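Local coordinates for GTPase activator-like protein (Chaetomium thermophilum, PDB 6SSH), which probably acts as a GTPase activator, this chain being the Rap/Ran-GAP-type catalytic domain of a longer TSC2-like protein, at residues I8-G13 with D118-Q123; R154-Q159 with K181-F186; V158-Q163 with R188-N193. All coordinates share one frame; numbering follows the deposited sequence.

Contact 1 (I8-G13 with D118-Q123); sequences IYIKEG and DTFPSQ. With EDO (1,2-ethanediol), chain D; EDO (1,2-ethanediol), chain G.
I8 and I10 meet the ring of F120 in a buried, wholly apolar contact, where the end of strand 2-10 faces the loop that runs from strand 104-109 to strand 127-134. The two backbones stay well apart, and side chains alone bridge the gap. I8 does most of the work; it and F120 come from opposite directions and overlap. I8 CD1 lies over one face of the F120 ring, 4.0 Å from the centroid and 15° off the ring normal, in a CH-pi contact. The second branch, CG2, reaches the outer end of the ring, 3.7 Å from F120 CZ. With CG1 anti to the carbonyl carbon (chi1 -53°), both branches of I8 are directed at the ring, CD1 over the face and CG2 at CZ. I10 adds a looser touch, its CD1 4.3 Å from F120 CZ. Strand 2-10 is an inner strand of the mixed sheet of this Rap/Ran-GAP domain, pairing with strand 104-109, and the loop residue F120 packs against one side of it, next to helix 17-21, where I8 also touches I20. The opposite face of the F120 ring is taken by its own neighbour T119, whose CG2 sits 3.7 Å above the plane, over the ring centre. T119 OG1 is also bonded to R116 O and receives a hydrogen bond of 2.7 Å from O2 of an ethanediol (chain D), probably from the crystallisation liquor.

Contact 2 (R154-Q159 with K181-F186); sequences RFVMVQ and KALPSF
V156 is the first residue along segment 154-159 to meet the start of helix 183-201, and it does so through L183. Before it, R154 turns to other partners: its NH2 forms a salt bridge with D29, while F155 points from the strand to the side away from the helix. V156 faces the helix, and its CG2 reaches both methyls of the leucine's fork, 3.6 Å from L183 CD1 and 3.9 Å from L183 CD2. The valine lies roughly perpendicular to the leucine, with this one methyl against the fork. The V156 rotamer, with CG1 anti to the carbonyl carbon (chi1 -58°), is what turns CG2 rather than CG1 to the leucine. M157 again points away, packing on I177 of the adjacent strand. V158 then returns to the helix side and uses each branch on a different partner. Its CG2 touches L183 CD1 at 3.6 Å, so this one leucine methyl is gripped by both valines. Its CG1, anti to the backbone N, turns to F186 and lies at the edge of that ring, near the ring plane, 4.1 Å from F186 CE2. L183 and F186 are one helical turn apart, which brings both to the sheet side of the helix. There are no hydrogen bonds between the two segments; V156 and V158 spend their backbone bonds on I178 and K176 of strand 176-179. L183 also touches I131 of strand 127-134 and F33 of helix 28-37. Such apolar packing of a helix across one face of a sheet is typical of an alpha/beta fold, here that of the Rap/Ran-GAP domain.

Contact 3 (V158-Q163 with R188-N193); sequences VQVMSQ and RLLALN
L190 meets V158 and V160 in a small apolar contact between helix 183-201 and one face of the mixed beta-sheet of this alpha/beta Rap/Ran-GAP domain. The backbones come nearest at V160 and L190, where V160 CA and L190 CA are 8.6 Å apart, a separation that side chains have to fill. Every interaction across the gap is between methyl groups. L190 supplies a single one, CD1, lying 3.8 Å from V158 CG1 and more loosely 4.2 Å from V160 CG2. V158 and L190 run antiparallel alongside one another, touching through one methyl each. V160 likewise points its CB toward the helix, two residues further along the strand. The same leucine extends the apolar layer beyond the two segments, touching I129 of strand 127-134 and I169 of a loop; A191, next in the helix, also rests on I129.

Polar bonds serve the backbones separately. The helix is held by its own ladder, with L192 N bonded to R188 O and N193 N to L189 O, while Q159 and M161 pair with V130 and Y128 of strand 127-134. Among the side chains, R188 makes a cation-pi contact with W67. What brings L190 CD1 to the valines is an extended side chain: CG lies anti to the carbonyl carbon (chi1 -68°), and CD1 is anti to CA across the CB-CG bond (chi2 179°).

Overall arrangement
One mixed sheet underlies all three contacts. Contact 1 spans about half of the chain, tying strand 2-10 to a loop 105 residues later, and closes before contacts 2 and 3 begin. Those two take overlapping stretches at strand 155-162, share V158 and Q159, and run to successive parts of helix 183-201; their centres are 12 Å apart. Contact 1 lies 19 Å from contact 2 and 16 Å from contact 3, centre to centre, touching neither, although its nearest atoms come within about 5 Å of contact 3. Together they join an inner strand to a connecting loop, and the last helix of this chain, 183-201, to the sheet in the Rap/Ran-GAP domain.

Contact 1 (I8-G13 with D118-Q123)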
loop_
_atom_site.group_PDB
_atom_site.type_symbol
_atom_site.label_atom_id
_atom_site.label_comp_id
_atom_site.label_asym_id
_atom_site.label_seq_id
_atom_site.Cartn_x
_atom_site.Cartn_y
_atom_site.Cartn_z
ATOM N N ILE A 8 2.752 1.332 -1.331
ATOM C CA ILE A 8 4.112 1.738 -1.705
ATOM C C ILE A 8 4.495 1.254 -3.084
ATOM O O ILE A 8 4.516 0.021 -3.305
ATOM C CB ILE A 8 5.143 1.177 -0.723
ATOM C CG1 ILE A 8 4.792 1.532 0.738
ATOM C CG2 ILE A 8 6.539 1.685 -1.080
ATOM C CD1 ILE A 8 5.530 0.692 1.782
ATOM N N TYR A 9 4.784 2.127 -4.027
ATOM C CA TYR A 9 5.233 1.778 -5.372
ATOM C C TYR A 9 6.742 1.689 -5.428
ATOM O O TYR A 9 7.439 2.644 -5.036
ATOM C CB TYR A 9 4.770 2.844 -6.388
ATOM C CG TYR A 9 5.178 2.497 -7.797
ATOM C CD1 TYR A 9 4.472 1.551 -8.536
ATOM C CD2 TYR A 9 6.290 3.049 -8.402
ATOM C CE1 TYR A 9 4.860 1.195 -9.803
ATOM C CE2 TYR A 9 6.688 2.702 -9.682
ATOM C CZ TYR A 9 5.982 1.757 -10.406
ATOM O OH TYR A 9 6.406 1.436 -11.660
ATOM N N ILE A 10 7.240 0.555 -5.916
ATOM C CA ILE A 10 8.670 0.337 -6.141
ATOM C C ILE A 10 8.969 0.366 -7.631
ATOM O O ILE A 10 8.406 -0.440 -8.378
ATOM C CB ILE A 10 9.176 -0.960 -5.524
ATOM C CG1 ILE A 10 8.735 -1.088 -4.070
ATOM C CG2 ILE A 10 10.671 -1.025 -5.709
ATOM C CD1 ILE A 10 9.219 -2.354 -3.389
ATOM N N LYS A 11 9.810 1.297 -8.068
ATOM C CA LYS A 11 10.147 1.483 -9.471
ATOM C C LYS A 11 11.237 0.499 -9.892
ATOM O O LYS A 11 12.022 0.041 -9.074
ATOM C CB LYS A 11 10.588 2.952 -9.701
ATOM C CG LYS A 11 10.727 3.409 -11.138
ATOM C CD LYS A 11 11.028 4.949 -11.210
ATOM C CE LYS A 11 11.994 5.431 -10.132
ATOM N NZ LYS A 11 12.745 6.664 -10.548
ATOM N N GLU A 12 11.339 0.265 -11.194
ATOM C CA GLU A 12 12.355 -0.602 -11.751
ATOM C C GLU A 12 13.751 -0.319 -11.204
ATOM O O GLU A 12 14.181 0.848 -11.195
ATOM C CB GLU A 12 12.380 -0.425 -13.266
ATOM C CG GLU A 12 13.356 -1.379 -13.969
ATOM C CD GLU A 12 13.107 -1.460 -15.463
ATOM O OE1 GLU A 12 13.334 -0.444 -16.150
ATOM O OE2 GLU A 12 12.690 -2.542 -15.932
ATOM N N GLY A 13 14.447 -1.348 -10.717
ATOM C CA GLY A 13 15.799 -1.197 -10.239
ATOM C C GLY A 13 15.970 -0.822 -8.778
ATOM O O GLY A 13 17.063 -0.899 -8.260
ATOM N N ASP A 118 12.868 -7.066 4.537
ATOM C CA ASP A 118 13.488 -6.064 5.374
ATOM C C ASP A 118 13.690 -4.710 4.668
ATOM O O ASP A 118 14.425 -3.859 5.149
ATOM C CB ASP A 118 14.818 -6.583 5.948
ATOM C CG ASP A 118 15.852 -6.839 4.891
ATOM O OD1 ASP A 118 15.538 -6.803 3.691
ATOM O OD2 ASP A 118 17.016 -7.115 5.260
ATOM N N THR A 119 12.974 -4.519 3.545
ATOM C CA THR A 119 13.085 -3.272 2.758
ATOM C C THR A 119 12.733 -2.024 3.531
ATOM O O THR A 119 13.360 -0.992 3.301
ATOM C CB THR A 119 12.286 -3.347 1.451
ATOM O OG1 THR A 119 12.766 -4.444 0.680
ATOM C CG2 THR A 119 12.452 -2.076 0.620
ATOM N N PHE A 120 11.771 -2.090 4.466
ATOM C CA PHE A 120 11.247 -0.908 5.117
ATOM C C PHE A 120 11.286 -1.164 6.621
ATOM O O PHE A 120 10.254 -1.414 7.267
ATOM C CB PHE A 120 9.785 -0.651 4.702
ATOM C CG PHE A 120 9.572 -0.564 3.228
ATOM C CD1 PHE A 120 9.996 0.560 2.493
ATOM C CD2 PHE A 120 8.907 -1.537 2.563
ATOM C CE1 PHE A 120 9.752 0.593 1.117
ATOM C CE2 PHE A 120 8.657 -1.491 1.209
ATOM C CZ PHE A 120 9.112 -0.437 0.494
ATOM N N PRO A 121 12.474 -1.142 7.209
ATOM C CA PRO A 121 12.601 -1.587 8.600
ATOM C C PRO A 121 11.687 -0.846 9.583
ATOM O O PRO A 121 11.604 0.357 9.662
ATOM C CB PRO A 121 14.098 -1.371 8.932
ATOM C CG PRO A 121 14.662 -0.594 7.795
ATOM C CD PRO A 121 13.750 -0.715 6.608
ATOM N N SER A 122 10.940 -1.644 10.331
ATOM C CA SER A 122 10.052 -1.138 11.330
ATOM C C SER A 122 9.622 -2.310 12.151
ATOM O O SER A 122 9.162 -3.324 11.582
ATOM C CB SER A 122 8.786 -0.530 10.744
ATOM O OG SER A 122 7.947 -0.187 11.839
ATOM N N GLN A 123 9.627 -2.095 13.441
ATOM C CA GLN A 123 9.084 -3.092 14.348
ATOM C C GLN A 123 7.565 -3.172 14.330
ATOM O O GLN A 123 7.008 -4.000 15.047
ATOM C CB GLN A 123 9.515 -2.808 15.783
ATOM C CG GLN A 123 9.006 -1.545 16.378
ATOM C CD GLN A 123 9.769 -1.202 17.649
ATOM O OE1 GLN A 123 10.323 -2.089 18.310
ATOM N NE2 GLN A 123 9.831 0.085 17.981
HETATM C C1 EDO D . 13.073 -4.776 -4.261
HETATM O O1 EDO D . 14.362 -4.555 -4.817
HETATM C C2 EDO D . 13.123 -4.212 -2.866
HETATM O O2 EDO D . 12.581 -5.142 -1.957
HETATM C C1 EDO G . 19.468 1.195 -5.817
HETATM O O1 EDO G . 19.609 0.479 -7.060
HETATM C C2 EDO G . 20.733 1.917 -5.328
HETATM O O2 EDO G . 20.941 3.183 -5.976
#

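Contact 2 (R154-Q159 with K181-F186)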
loop_
_atom_site.group_PDB
_atom_site.type_symbol
_atom_site.label_atom_id
_atom_site.label_comp_id
_atom_site.label_asym_id
_atom_site.label_seq_id
_atom_site.Cartn_x
_atom_site.Cartn_y
_atom_site.Cartn_z
ATOM N N ARG A 154 -4.996 -9.197 -18.310
ATOM C CA ARG A 154 -3.666 -8.900 -17.786
ATOM C C ARG A 154 -3.625 -9.197 -16.315
ATOM O O ARG A 154 -4.575 -8.901 -15.621
ATOM C CB ARG A 154 -3.310 -7.469 -18.123
ATOM C CG ARG A 154 -3.342 -7.344 -19.655
ATOM C CD ARG A 154 -2.558 -6.186 -20.165
ATOM N NE ARG A 154 -3.167 -4.975 -19.686
ATOM C CZ ARG A 154 -2.581 -4.094 -18.885
ATOM N NH1 ARG A 154 -1.308 -4.227 -18.540
ATOM N NH2 ARG A 154 -3.266 -3.032 -18.520
ATOM N N PHE A 155 -2.502 -9.716 -15.813
ATOM C CA PHE A 155 -2.450 -10.323 -14.499
ATOM C C PHE A 155 -1.280 -9.864 -13.681
ATOM O O PHE A 155 -0.260 -9.370 -14.248
ATOM C CB PHE A 155 -2.446 -11.852 -14.622
ATOM C CG PHE A 155 -3.682 -12.399 -15.286
ATOM C CD1 PHE A 155 -3.811 -12.417 -16.665
ATOM C CD2 PHE A 155 -4.725 -12.885 -14.493
ATOM C CE1 PHE A 155 -4.982 -12.865 -17.276
ATOM C CE2 PHE A 155 -5.899 -13.348 -15.095
ATOM C CZ PHE A 155 -6.020 -13.332 -16.473
ATOM N N VAL A 156 -1.413 -10.043 -12.372
ATOM C CA VAL A 156 -0.309 -9.848 -11.425
ATOM C C VAL A 156 -0.250 -11.075 -10.514
ATOM O O VAL A 156 -1.190 -11.859 -10.415
ATOM C CB VAL A 156 -0.485 -8.593 -10.562
ATOM C CG1 VAL A 156 -0.597 -7.341 -11.446
ATOM C CG2 VAL A 156 -1.689 -8.709 -9.682
ATOM N N MET A 157 0.878 -11.258 -9.854
ATOM C CA MET A 157 1.043 -12.152 -8.752
ATOM C C MET A 157 0.838 -11.429 -7.468
ATOM O O MET A 157 1.312 -10.294 -7.327
ATOM C CB MET A 157 2.415 -12.796 -8.793
ATOM C CG MET A 157 2.688 -13.563 -10.092
ATOM S SD MET A 157 1.443 -14.792 -10.595
ATOM C CE MET A 157 1.494 -15.790 -9.137
ATOM N N VAL A 158 0.133 -12.032 -6.529
ATOM C CA VAL A 158 -0.092 -11.456 -5.210
ATOM C C VAL A 158 0.420 -12.427 -4.179
ATOM O O VAL A 158 0.050 -13.617 -4.235
ATOM C CB VAL A 158 -1.601 -11.152 -4.910
ATOM C CG1 VAL A 158 -1.718 -10.566 -3.515
ATOM C CG2 VAL A 158 -2.172 -10.222 -5.937
ATOM N N GLN A 159 1.303 -11.993 -3.300
ATOM C CA GLN A 159 1.913 -12.812 -2.260
ATOM C C GLN A 159 1.874 -12.084 -0.936
ATOM O O GLN A 159 2.143 -10.858 -0.858
ATOM C CB GLN A 159 3.355 -13.113 -2.626
ATOM C CG GLN A 159 4.131 -13.970 -1.618
ATOM C CD GLN A 159 5.544 -14.357 -2.115
ATOM O OE1 GLN A 159 5.900 -14.135 -3.272
ATOM N NE2 GLN A 159 6.349 -14.920 -1.221
ATOM N N LYS A 181 -8.548 -6.562 -13.166
ATOM C CA LYS A 181 -9.938 -6.254 -12.780
ATOM C C LYS A 181 -10.283 -6.716 -11.383
ATOM O O LYS A 181 -10.952 -6.003 -10.646
ATOM C CB LYS A 181 -10.898 -6.879 -13.788
ATOM C CG LYS A 181 -12.371 -6.465 -13.603
ATOM C CD LYS A 181 -13.272 -7.157 -14.626
ATOM C CE LYS A 181 -14.714 -6.642 -14.534
ATOM N NZ LYS A 181 -14.800 -5.152 -14.640
ATOM N N ALA A 182 -9.850 -7.897 -10.993
ATOM C CA ALA A 182 -10.149 -8.451 -9.686
ATOM C C ALA A 182 -9.273 -7.929 -8.582
ATOM O O ALA A 182 -9.578 -8.081 -7.385
ATOM C CB ALA A 182 -10.026 -9.944 -9.732
ATOM N N LEU A 183 -8.183 -7.303 -8.969
ATOM C CA LEU A 183 -7.119 -6.971 -8.025
ATOM C C LEU A 183 -7.504 -6.042 -6.867
ATOM O O LEU A 183 -7.174 -6.343 -5.735
ATOM C CB LEU A 183 -5.904 -6.472 -8.804
ATOM C CG LEU A 183 -4.695 -6.202 -7.912
ATOM C CD1 LEU A 183 -4.171 -7.529 -7.280
ATOM C CD2 LEU A 183 -3.612 -5.491 -8.766
ATOM N N PRO A 184 -8.176 -4.916 -7.150
ATOM C CA PRO A 184 -8.386 -4.037 -5.994
ATOM C C PRO A 184 -9.287 -4.659 -4.922
ATOM O O PRO A 184 -8.999 -4.507 -3.725
ATOM C CB PRO A 184 -9.107 -2.826 -6.602
ATOM C CG PRO A 184 -8.934 -2.906 -8.070
ATOM C CD PRO A 184 -8.545 -4.307 -8.435
ATOM N N SER A 185 -10.355 -5.335 -5.281
ATOM C CA SER A 185 -11.189 -5.956 -4.260
ATOM C C SER A 185 -10.451 -7.067 -3.527
ATOM O O SER A 185 -10.640 -7.253 -2.309
ATOM C CB SER A 185 -12.522 -6.423 -4.835
ATOM O OG SER A 185 -12.339 -7.425 -5.792
ATOM N N PHE A 186 -9.643 -7.860 -4.246
ATOM C CA PHE A 186 -8.909 -8.939 -3.645
ATOM C C PHE A 186 -7.885 -8.415 -2.624
ATOM O O PHE A 186 -7.821 -8.884 -1.481
ATOM C CB PHE A 186 -8.214 -9.762 -4.732
ATOM C CG PHE A 186 -7.486 -10.961 -4.228
ATOM C CD1 PHE A 186 -8.158 -12.083 -3.824
ATOM C CD2 PHE A 186 -6.118 -11.011 -4.231
ATOM C CE1 PHE A 186 -7.481 -13.221 -3.388
ATOM C CE2 PHE A 186 -5.444 -12.136 -3.782
ATOM C CZ PHE A 186 -6.136 -13.221 -3.363
#

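Contact 3 (V158-Q163 with R188-N193)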
loop_
_atom_site.group_PDB
_atom_site.type_symbol
_atom_site.label_atom_id
_atom_site.label_comp_id
_atom_site.label_asym_id
_atom_site.label_seq_id
_atom_site.Cartn_x
_atom_site.Cartn_y
_atom_site.Cartn_z
ATOM N N VAL A 158 0.133 -12.032 -6.529
ATOM C CA VAL A 158 -0.092 -11.456 -5.210
ATOM C C VAL A 158 0.420 -12.427 -4.179
ATOM O O VAL A 158 0.050 -13.617 -4.235
ATOM C CB VAL A 158 -1.601 -11.152 -4.910
ATOM C CG1 VAL A 158 -1.718 -10.566 -3.515
ATOM C CG2 VAL A 158 -2.172 -10.222 -5.937
ATOM N N GLN A 159 1.303 -11.993 -3.300
ATOM C CA GLN A 159 1.913 -12.812 -2.260
ATOM C C GLN A 159 1.874 -12.084 -0.936
ATOM O O GLN A 159 2.143 -10.858 -0.858
ATOM C CB GLN A 159 3.355 -13.113 -2.626
ATOM C CG GLN A 159 4.131 -13.970 -1.618
ATOM C CD GLN A 159 5.544 -14.357 -2.115
ATOM O OE1 GLN A 159 5.900 -14.135 -3.272
ATOM N NE2 GLN A 159 6.349 -14.920 -1.221
ATOM N N VAL A 160 1.531 -12.759 0.129
ATOM C CA VAL A 160 1.540 -12.149 1.446
ATOM C C VAL A 160 2.834 -12.572 2.105
ATOM O O VAL A 160 3.205 -13.792 2.095
ATOM C CB VAL A 160 0.306 -12.526 2.261
ATOM C CG1 VAL A 160 0.350 -11.990 3.709
ATOM C CG2 VAL A 160 -0.928 -12.116 1.579
ATOM N N MET A 161 3.552 -11.614 2.691
ATOM C CA MET A 161 4.793 -11.866 3.418
ATOM C C MET A 161 4.621 -11.318 4.802
ATOM O O MET A 161 4.261 -10.162 4.944
ATOM C CB MET A 161 5.995 -11.212 2.756
ATOM C CG MET A 161 6.299 -11.766 1.404
ATOM S SD MET A 161 7.709 -10.986 0.648
ATOM C CE MET A 161 8.977 -11.084 1.889
ATOM N N SER A 162 4.796 -12.112 5.836
ATOM C CA SER A 162 4.546 -11.625 7.195
ATOM C C SER A 162 5.611 -12.061 8.156
ATOM O O SER A 162 6.414 -12.986 7.870
ATOM C CB SER A 162 3.190 -12.103 7.698
ATOM O OG SER A 162 3.141 -13.529 7.757
ATOM N N GLN A 163 5.641 -11.415 9.319
ATOM C CA GLN A 163 6.587 -11.819 10.364
ATOM C C GLN A 163 6.460 -13.302 10.708
ATOM O O GLN A 163 5.397 -13.909 10.578
ATOM C CB GLN A 163 6.296 -11.040 11.636
ATOM C CG GLN A 163 6.456 -9.580 11.525
ATOM C CD GLN A 163 7.858 -9.182 11.481
ATOM O OE1 GLN A 163 8.752 -9.992 11.706
ATOM N NE2 GLN A 163 8.093 -7.900 11.226
ATOM N N ARG A 188 -7.885 -5.451 -1.207
ATOM C CA ARG A 188 -8.513 -4.743 -0.110
ATOM C C ARG A 188 -9.004 -5.760 0.910
ATOM O O ARG A 188 -8.827 -5.539 2.119
ATOM C CB ARG A 188 -9.656 -3.852 -0.649
ATOM C CG ARG A 188 -10.136 -2.828 0.314
ATOM C CD ARG A 188 -11.254 -1.984 -0.264
ATOM N NE ARG A 188 -12.171 -2.704 -1.116
ATOM C CZ ARG A 188 -12.368 -2.491 -2.410
ATOM N NH1 ARG A 188 -11.745 -1.532 -3.129
ATOM N NH2 ARG A 188 -13.195 -3.292 -2.984
ATOM N N LEU A 189 -9.599 -6.895 0.509
ATOM C CA LEU A 189 -9.998 -7.910 1.447
ATOM C C LEU A 189 -8.798 -8.488 2.210
ATOM O O LEU A 189 -8.835 -8.653 3.454
ATOM C CB LEU A 189 -10.786 -9.015 0.721
ATOM C CG LEU A 189 -11.356 -10.030 1.683
ATOM C CD1 LEU A 189 -12.233 -9.338 2.669
ATOM C CD2 LEU A 189 -12.128 -11.119 0.884
ATOM N N LEU A 190 -7.701 -8.779 1.510
ATOM C CA LEU A 190 -6.512 -9.251 2.218
ATOM C C LEU A 190 -6.039 -8.204 3.227
ATOM O O LEU A 190 -5.641 -8.583 4.335
ATOM C CB LEU A 190 -5.345 -9.494 1.244
ATOM C CG LEU A 190 -5.460 -10.629 0.250
ATOM C CD1 LEU A 190 -4.218 -10.714 -0.645
ATOM C CD2 LEU A 190 -5.617 -11.922 0.982
ATOM N N ALA A 191 -6.056 -6.939 2.852
ATOM C CA ALA A 191 -5.557 -5.892 3.753
ATOM C C ALA A 191 -6.460 -5.772 4.959
ATOM O O ALA A 191 -5.975 -5.604 6.113
ATOM C CB ALA A 191 -5.467 -4.586 3.010
ATOM N N LEU A 192 -7.779 -5.832 4.783
ATOM C CA LEU A 192 -8.687 -5.769 5.908
ATOM C C LEU A 192 -8.463 -6.938 6.861
ATOM O O LEU A 192 -8.379 -6.777 8.067
ATOM C CB LEU A 192 -10.130 -5.740 5.417
ATOM C CG LEU A 192 -11.180 -5.481 6.500
ATOM C CD1 LEU A 192 -10.866 -4.224 7.318
ATOM C CD2 LEU A 192 -12.534 -5.367 5.805
ATOM N N ASN A 193 -8.391 -8.159 6.345
ATOM C CA ASN A 193 -8.170 -9.307 7.171
ATOM C C ASN A 193 -6.821 -9.186 7.889
ATOM O O ASN A 193 -6.709 -9.443 9.074
ATOM C CB ASN A 193 -8.238 -10.570 6.307
ATOM C CG ASN A 193 -9.693 -10.857 5.817
ATOM O OD1 ASN A 193 -10.647 -10.327 6.362
ATOM N ND2 ASN A 193 -9.829 -11.624 4.775
#